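PDB 3TG9: penicillin-binding protein, which probably reacts covalently with penicillin and related beta-lactams, as a member of the serine beta-lactamase family. Local coordinates for residues H8-D13 / A325-L330; F192-L197 / G229-A234; T201-I206 / W213-Y218. All blocks are in the same frame, centred on the assembly; numbering follows the deposited sequence.

Interaction 1. Residues H8-D13 / A325-L330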
# COMPACT_ATOMS: atom_id res chain seq x y z
N HIS B 8 -26.61 -8.26 -14.41
CA HIS B 8 -25.42 -8.96 -14.87
C HIS B 8 -25.06 -8.57 -16.31
O HIS B 8 -23.89 -8.32 -16.63
CB HIS B 8 -25.62 -10.47 -14.76
CG HIS B 8 -25.95 -10.93 -13.38
ND1 HIS B 8 -25.02 -11.50 -12.53
CD2 HIS B 8 -27.12 -10.91 -12.69
CE1 HIS B 8 -25.60 -11.81 -11.38
NE2 HIS B 8 -26.88 -11.46 -11.45
N THR B 9 -26.08 -8.54 -17.16
CA THR B 9 -25.91 -8.21 -18.56
C THR B 9 -25.42 -6.78 -18.70
O THR B 9 -24.57 -6.47 -19.54
CB THR B 9 -27.23 -8.34 -19.33
OG1 THR B 9 -27.78 -9.64 -19.09
CG2 THR B 9 -27.00 -8.15 -20.82
N ILE B 10 -25.98 -5.90 -17.87
CA ILE B 10 -25.59 -4.50 -17.89
C ILE B 10 -24.10 -4.35 -17.58
O ILE B 10 -23.36 -3.69 -18.32
CB ILE B 10 -26.43 -3.67 -16.89
CG1 ILE B 10 -27.88 -3.54 -17.39
CG2 ILE B 10 -25.81 -2.30 -16.68
CD1 ILE B 10 -28.88 -3.16 -16.30
N MET B 11 -23.67 -4.98 -16.50
CA MET B 11 -22.27 -4.90 -16.09
C MET B 11 -21.31 -5.59 -17.07
O MET B 11 -20.20 -5.10 -17.32
CB MET B 11 -22.10 -5.43 -14.67
CG MET B 11 -22.64 -4.44 -13.66
SD MET B 11 -22.56 -4.98 -11.96
CE MET B 11 -20.78 -4.95 -11.71
N GLU B 12 -21.77 -6.70 -17.64
CA GLU B 12 -20.99 -7.43 -18.63
C GLU B 12 -20.79 -6.58 -19.87
O GLU B 12 -19.70 -6.55 -20.44
CB GLU B 12 -21.71 -8.73 -18.99
CG GLU B 12 -20.78 -9.87 -19.39
CD GLU B 12 -21.25 -11.21 -18.84
OE1 GLU B 12 -22.37 -11.26 -18.28
OE2 GLU B 12 -20.50 -12.21 -18.96
N ASP B 13 -21.84 -5.88 -20.27
CA ASP B 13 -21.80 -5.06 -21.47
C ASP B 13 -20.92 -3.83 -21.28
O ASP B 13 -20.23 -3.39 -22.21
CB ASP B 13 -23.22 -4.64 -21.88
CG ASP B 13 -24.05 -5.81 -22.39
OD1 ASP B 13 -23.49 -6.66 -23.12
OD2 ASP B 13 -25.25 -5.88 -22.07
N ALA B 325 -27.00 4.62 -15.45
CA ALA B 325 -27.98 5.04 -16.45
C ALA B 325 -28.75 3.84 -17.01
O ALA B 325 -29.97 3.88 -17.14
CB ALA B 325 -27.30 5.80 -17.58
N ALA B 326 -28.03 2.76 -17.31
CA ALA B 326 -28.64 1.53 -17.83
C ALA B 326 -29.69 0.99 -16.87
O ALA B 326 -30.70 0.44 -17.30
CB ALA B 326 -27.59 0.48 -18.10
N ILE B 327 -29.45 1.16 -15.58
CA ILE B 327 -30.32 0.61 -14.55
C ILE B 327 -31.54 1.50 -14.29
O ILE B 327 -32.65 1.00 -14.13
CB ILE B 327 -29.59 0.40 -13.21
CG1 ILE B 327 -28.48 -0.64 -13.34
CG2 ILE B 327 -30.58 0.01 -12.13
CD1 ILE B 327 -27.72 -0.91 -12.02
N GLU B 328 -31.33 2.81 -14.23
CA GLU B 328 -32.44 3.69 -13.92
C GLU B 328 -33.42 3.72 -15.09
O GLU B 328 -34.60 4.05 -14.92
CB GLU B 328 -31.96 5.09 -13.51
CG GLU B 328 -31.13 5.82 -14.54
CD GLU B 328 -30.74 7.21 -14.06
OE1 GLU B 328 -30.66 7.43 -12.83
OE2 GLU B 328 -30.50 8.08 -14.91
N ALA B 329 -32.92 3.37 -16.27
CA ALA B 329 -33.76 3.14 -17.44
C ALA B 329 -34.77 2.04 -17.17
O ALA B 329 -35.97 2.22 -17.41
CB ALA B 329 -32.89 2.77 -18.64
N LEU B 330 -34.28 0.91 -16.67
CA LEU B 330 -35.13 -0.22 -16.28
C LEU B 330 -36.36 0.25 -15.50
O LEU B 330 -37.46 -0.29 -15.67
CB LEU B 330 -34.34 -1.22 -15.44
CG LEU B 330 -33.67 -2.40 -16.15
CD1 LEU B 330 -33.03 -2.00 -17.47
CD2 LEU B 330 -32.65 -3.05 -15.22

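Interaction 2. Residues F192-L197 / G229-A234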
# COMPACT_ATOMS: atom_id res chain seq x y z
N PHE B 192 -11.97 2.05 6.55
CA PHE B 192 -10.84 1.13 6.60
C PHE B 192 -9.59 1.82 6.10
O PHE B 192 -9.66 2.70 5.23
CB PHE B 192 -11.10 -0.12 5.74
CG PHE B 192 -12.39 -0.82 6.05
CD1 PHE B 192 -12.88 -0.86 7.34
CD2 PHE B 192 -13.10 -1.46 5.04
CE1 PHE B 192 -14.07 -1.51 7.63
CE2 PHE B 192 -14.30 -2.10 5.32
CZ PHE B 192 -14.78 -2.13 6.61
N ALA B 193 -8.45 1.42 6.65
CA ALA B 193 -7.15 1.95 6.23
C ALA B 193 -6.47 0.89 5.38
O ALA B 193 -6.66 -0.30 5.61
CB ALA B 193 -6.30 2.29 7.44
N PHE B 194 -5.68 1.33 4.41
CA PHE B 194 -5.07 0.43 3.44
C PHE B 194 -4.17 -0.60 4.12
O PHE B 194 -4.03 -1.72 3.63
CB PHE B 194 -4.24 1.22 2.42
CG PHE B 194 -5.06 1.94 1.38
CD1 PHE B 194 -6.01 1.27 0.62
CD2 PHE B 194 -4.86 3.30 1.15
CE1 PHE B 194 -6.76 1.94 -0.33
CE2 PHE B 194 -5.60 3.97 0.20
CZ PHE B 194 -6.55 3.30 -0.55
N ASP B 195 -3.53 -0.22 5.22
CA ASP B 195 -2.52 -1.08 5.84
C ASP B 195 -3.16 -2.00 6.86
O ASP B 195 -2.48 -2.82 7.49
CB ASP B 195 -1.37 -0.26 6.45
CG ASP B 195 -1.85 0.78 7.44
OD1 ASP B 195 -3.00 1.25 7.32
OD2 ASP B 195 -1.08 1.13 8.35
N THR B 196 -4.47 -1.89 7.01
CA THR B 196 -5.23 -2.78 7.88
C THR B 196 -6.54 -3.19 7.22
O THR B 196 -7.55 -3.36 7.88
CB THR B 196 -5.51 -2.14 9.26
OG1 THR B 196 -6.25 -0.92 9.09
CG2 THR B 196 -4.21 -1.81 9.99
N LEU B 197 -6.50 -3.37 5.90
CA LEU B 197 -7.71 -3.77 5.17
C LEU B 197 -8.27 -5.10 5.67
O LEU B 197 -7.56 -6.10 5.73
CB LEU B 197 -7.43 -3.87 3.66
CG LEU B 197 -7.52 -2.61 2.80
CD1 LEU B 197 -7.51 -3.02 1.34
CD2 LEU B 197 -8.77 -1.79 3.11
N GLY B 229 -13.86 8.46 0.74
CA GLY B 229 -13.01 7.31 0.98
C GLY B 229 -13.55 6.23 1.90
O GLY B 229 -12.82 5.28 2.20
N ALA B 230 -14.80 6.35 2.35
CA ALA B 230 -15.38 5.30 3.20
C ALA B 230 -15.69 4.05 2.37
O ALA B 230 -15.75 4.11 1.14
CB ALA B 230 -16.63 5.80 3.89
N TYR B 231 -15.87 2.92 3.06
CA TYR B 231 -16.15 1.65 2.41
C TYR B 231 -17.55 1.16 2.78
O TYR B 231 -17.96 1.29 3.93
CB TYR B 231 -15.15 0.58 2.84
CG TYR B 231 -13.73 0.74 2.29
CD1 TYR B 231 -13.30 -0.01 1.20
CD2 TYR B 231 -12.83 1.61 2.88
CE1 TYR B 231 -12.01 0.11 0.70
CE2 TYR B 231 -11.51 1.75 2.38
CZ TYR B 231 -11.11 0.99 1.29
OH TYR B 231 -9.83 1.09 0.79
N VAL B 232 -18.27 0.61 1.82
CA VAL B 232 -19.54 -0.05 2.09
C VAL B 232 -19.70 -1.20 1.12
O VAL B 232 -18.95 -1.30 0.15
CB VAL B 232 -20.74 0.91 1.89
CG1 VAL B 232 -20.63 2.13 2.79
CG2 VAL B 232 -20.85 1.31 0.43
N THR B 233 -20.68 -2.05 1.40
CA THR B 233 -21.18 -3.02 0.43
C THR B 233 -22.40 -2.38 -0.23
O THR B 233 -23.01 -1.47 0.34
CB THR B 233 -21.65 -4.31 1.12
OG1 THR B 233 -22.70 -3.99 2.04
CG2 THR B 233 -20.50 -4.98 1.87
N ALA B 234 -22.77 -2.86 -1.42
CA ALA B 234 -23.92 -2.32 -2.14
C ALA B 234 -25.17 -2.29 -1.27
O ALA B 234 -25.90 -1.29 -1.24
CB ALA B 234 -24.19 -3.14 -3.40
O HOH W 1 -11.86 4.48 4.57
O HOH W 2 -8.52 3.05 2.49

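Interaction 3. Residues T201-I206 / W213-Y218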
# COMPACT_ATOMS: atom_id res chain seq x y z
N THR B 201 -12.81 -7.06 1.04
CA THR B 201 -12.61 -5.67 0.67
C THR B 201 -11.90 -5.66 -0.67
O THR B 201 -10.91 -6.35 -0.86
CB THR B 201 -11.75 -4.91 1.68
OG1 THR B 201 -12.28 -5.12 3.00
CG2 THR B 201 -11.76 -3.43 1.37
N ALA B 202 -12.40 -4.88 -1.61
CA ALA B 202 -11.81 -4.85 -2.93
C ALA B 202 -10.64 -3.86 -2.96
O ALA B 202 -10.68 -2.83 -2.28
CB ALA B 202 -12.87 -4.47 -3.98
N LEU B 203 -9.60 -4.21 -3.71
CA LEU B 203 -8.50 -3.30 -4.00
C LEU B 203 -8.91 -2.43 -5.17
O LEU B 203 -9.70 -2.85 -6.03
CB LEU B 203 -7.20 -4.07 -4.31
CG LEU B 203 -6.40 -4.60 -3.11
CD1 LEU B 203 -7.27 -5.47 -2.24
CD2 LEU B 203 -5.16 -5.38 -3.53
N GLY B 204 -8.39 -1.20 -5.21
CA GLY B 204 -8.73 -0.26 -6.26
C GLY B 204 -7.69 -0.26 -7.35
O GLY B 204 -6.51 -0.04 -7.09
N TYR B 205 -8.12 -0.55 -8.58
CA TYR B 205 -7.17 -0.69 -9.67
C TYR B 205 -7.13 0.52 -10.59
O TYR B 205 -8.18 1.05 -11.02
CB TYR B 205 -7.42 -2.00 -10.43
CG TYR B 205 -7.16 -3.21 -9.57
CD1 TYR B 205 -5.89 -3.79 -9.52
CD2 TYR B 205 -8.15 -3.76 -8.77
CE1 TYR B 205 -5.63 -4.89 -8.72
CE2 TYR B 205 -7.90 -4.86 -7.96
CZ TYR B 205 -6.63 -5.42 -7.94
OH TYR B 205 -6.38 -6.50 -7.14
N ILE B 206 -5.91 0.96 -10.87
CA ILE B 206 -5.64 2.07 -11.76
C ILE B 206 -5.02 1.54 -13.04
O ILE B 206 -4.00 0.85 -13.00
CB ILE B 206 -4.62 3.06 -11.14
CG1 ILE B 206 -5.04 3.51 -9.75
CG2 ILE B 206 -4.41 4.24 -12.07
CD1 ILE B 206 -3.99 4.38 -9.04
N TRP B 213 -1.32 -2.09 -15.02
CA TRP B 213 -2.10 -1.64 -13.86
C TRP B 213 -1.31 -1.49 -12.56
O TRP B 213 -0.17 -1.96 -12.44
CB TRP B 213 -3.37 -2.46 -13.65
CG TRP B 213 -3.26 -3.93 -13.27
CD1 TRP B 213 -3.65 -4.99 -14.03
CD2 TRP B 213 -2.82 -4.48 -12.01
NE1 TRP B 213 -3.45 -6.17 -13.35
CE2 TRP B 213 -2.95 -5.89 -12.11
CE3 TRP B 213 -2.31 -3.94 -10.83
CZ2 TRP B 213 -2.58 -6.75 -11.07
CZ3 TRP B 213 -1.95 -4.80 -9.80
CH2 TRP B 213 -2.08 -6.19 -9.93
N LYS B 214 -1.91 -0.80 -11.61
CA LYS B 214 -1.38 -0.74 -10.26
C LYS B 214 -2.54 -0.51 -9.32
O LYS B 214 -3.62 -0.12 -9.75
CB LYS B 214 -0.33 0.37 -10.12
CG LYS B 214 -0.87 1.79 -10.13
CD LYS B 214 0.27 2.80 -10.04
CE LYS B 214 -0.26 4.23 -9.92
NZ LYS B 214 0.86 5.20 -9.69
N THR B 215 -2.35 -0.80 -8.03
CA THR B 215 -3.40 -0.53 -7.06
C THR B 215 -3.27 0.89 -6.51
O THR B 215 -2.24 1.53 -6.68
CB THR B 215 -3.41 -1.59 -5.93
OG1 THR B 215 -2.12 -1.65 -5.31
CG2 THR B 215 -3.76 -2.95 -6.51
N ASN B 216 -4.32 1.39 -5.87
CA ASN B 216 -4.39 2.80 -5.50
C ASN B 216 -3.86 3.11 -4.10
O ASN B 216 -4.14 4.17 -3.55
CB ASN B 216 -5.82 3.30 -5.65
CG ASN B 216 -6.80 2.55 -4.77
OD1 ASN B 216 -6.43 1.61 -4.09
ND2 ASN B 216 -8.06 2.98 -4.79
N LEU B 217 -3.08 2.18 -3.54
CA LEU B 217 -2.58 2.27 -2.17
C LEU B 217 -1.83 3.55 -1.86
O LEU B 217 -1.82 4.00 -0.72
CB LEU B 217 -1.62 1.11 -1.89
CG LEU B 217 -2.13 -0.25 -1.45
CD1 LEU B 217 -3.17 -0.81 -2.38
CD2 LEU B 217 -0.92 -1.19 -1.36
N TYR B 218 -1.15 4.11 -2.86
CA TYR B 218 -0.37 5.31 -2.65
C TYR B 218 -0.98 6.51 -3.37
O TYR B 218 -0.32 7.54 -3.54
CB TYR B 218 1.08 5.10 -3.12
CG TYR B 218 1.71 3.86 -2.56
CD1 TYR B 218 2.04 3.78 -1.21
CD2 TYR B 218 1.95 2.75 -3.36
CE1 TYR B 218 2.61 2.63 -0.68
CE2 TYR B 218 2.53 1.59 -2.84
CZ TYR B 218 2.85 1.55 -1.50
OH TYR B 218 3.43 0.43 -0.96
O HOH W 3 -6.70 -0.62 -2.85

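Interaction 1. Residues H8-D13 / A325-L330
Ile10 reaches across from the N-terminal helix and touches Ala326, Ile327 and Leu330 of the C-terminal helix. The two short helical segments run nearly antiparallel, at 153°, with axes 10.4 Å apart. Their backbones therefore do not touch, and side chains fill the gap. At CB the Ile10 chain branches. The methyl CG2 stands anti to the backbone N and meets Ala326 CB at 3.6 Å, the shortest approach between the segments. The other branch, CG1, lies anti to the carbonyl carbon (chi1 -71°) and passes the same methyl, with CG1 to Ala326 CB at 4.1 Å. The Ala326 methyl points toward the opposite helix and takes both branches of Ile10. Beyond CG1 the extended chain brings CD1 to two partners. Ile10 CD1 lies 3.9 Å from Ile327 CG1, and the two isoleucine side chains cross at about a right angle. Ile10 CD1 is also 3.9 Å from Leu330 CD2, where the two chains reach toward each other, tip to tip. Val323, about one turn before Ala326, also touches Ile10. The large antiparallel sheet packs against both helices. Met11 and Ile327 both rest on Ala20 of strand 18-24, and Leu330 rests on Met22. Pairing of the N- and C-terminal helices on this sheet fits the fold of serine beta-lactamases. No hydrogen bond or salt bridge joins the two segments. Their direct contact is wholly apolar and depends on the fit of methyl and methylene groups around one isoleucine.

Interaction 2. Residues F192-L197 / G229-A234
The backbones of Phe192 and Tyr231 approach to 6.8 Å between their CA atoms, and no direct hydrogen bond joins the loop 192-197 to the segment around strand 231-232. The Tyr231 side chain spans the distance. Its ring and that of Phe192 are inclined by 29° but slid apart, so they barely overlap. Phe192 CD2 sits 3.6 Å from Tyr231 CG. The tyrosine CG is anti to its carbonyl carbon (chi1 -71°), and the ring extends past Phe192. Phe194 CE1 is 3.4 Å from Tyr231 OH, and Leu197 CD2 is 3.8 Å from the same oxygen. One water donates to Phe192 O and also to Gly229 O, at 2.7 Å. Another donates to Phe192 O and hydrogen-bonds Tyr231 OH at 2.9 Å; it lies over the centre of one face of the Phe194 ring. Strand 231-232 pairs with strand 51-52. Ala230 bonds to Ile53 and Gly229 to Ala54, just ahead of helix 58-70, at whose start a probable SxxK motif lies. Asp195 O bonds to Thr215 OG1 of the second subunit, weakly in one copy. The phenol oxygen, touching carbons, thus gains a water partner, and polar links between the segments run through water.

Interaction 3. Residues T201-I206 / W213-Y218
Tyr205 and Thr215 face each other as a non-hydrogen-bonded pair in a two-stranded antiparallel beta hairpin, strands 205-207 and 213-215. Ile206 and Lys214 form the neighbouring hydrogen-bonded pair. Ile206 N bonds to Lys214 O at 2.8 Å, and Lys214 N returns a bond to Ile206 O. A third bond, from Asn216 N to Gly204 O, is weak.

On one face, Tyr205, Trp213 and Thr215 gather. Tyr205 turns its CG anti to the carbonyl carbon (chi1 -65°), which lays its ring alongside the other strand. The edge of that ring meets the face of the Trp213 six-membered ring in a T-shaped stack, with centroids 5.1 Å apart and planes at 86°. Tyr205 CD1 approaches Trp213 CE3 to 3.8 Å. Trp213 has CG between its backbone N and carbonyl carbon (chi1 66°), and its indole points the same way as the tyrosine. Thr215 brings its methyl to the tyrosine ring, and Thr215 CG2 lies 3.5 Å from Tyr205 CE1. Its OG1 bonds weakly to Asp195 O of the second subunit. Arg39 serves both aromatics: its N bonds to Tyr205 OH, and it makes a cation-pi contact with Trp213.

Ile206 and Lys214 occupy the other face. The lysine is extended beyond CG, and Lys214 CE passes 3.8 Å from Ile206 CD1. Its NZ continues to a salt bridge with Glu116. The Ile206 and Asn216 side chains cross at about a right angle, with Ile206 CD1 near Asn216 CB. The Asn216 amide packs directly on Gly204, with Asn216 ND2 3.6 Å from Gly204 CA. ND2 itself bonds to Pro294 O. A water accepts from Gly204 N and donates to Asn216 OD1 at 2.6 Å.

How the interactions relate
Interactions 2 and 3 are neighbours, with centres 12 Å apart; interaction 1 lies 26 Å from interaction 2 and 24 Å from interaction 3, centre to centre. Along the chain, 8-13 comes first and 325-330 last. Between them the order is 192-197, 201-206, 213-218, 229-234, so the hairpin of interaction 3 falls between the two halves of interaction 2. These two contacts touch through Tyr231 on Thr201 and Phe194 on Leu217. Both also meet the second subunit, so together they form part of the dimer interface. Interaction 1 instead joins the chain's terminal helices beside the large antiparallel sheet, and the second subunit does not touch it.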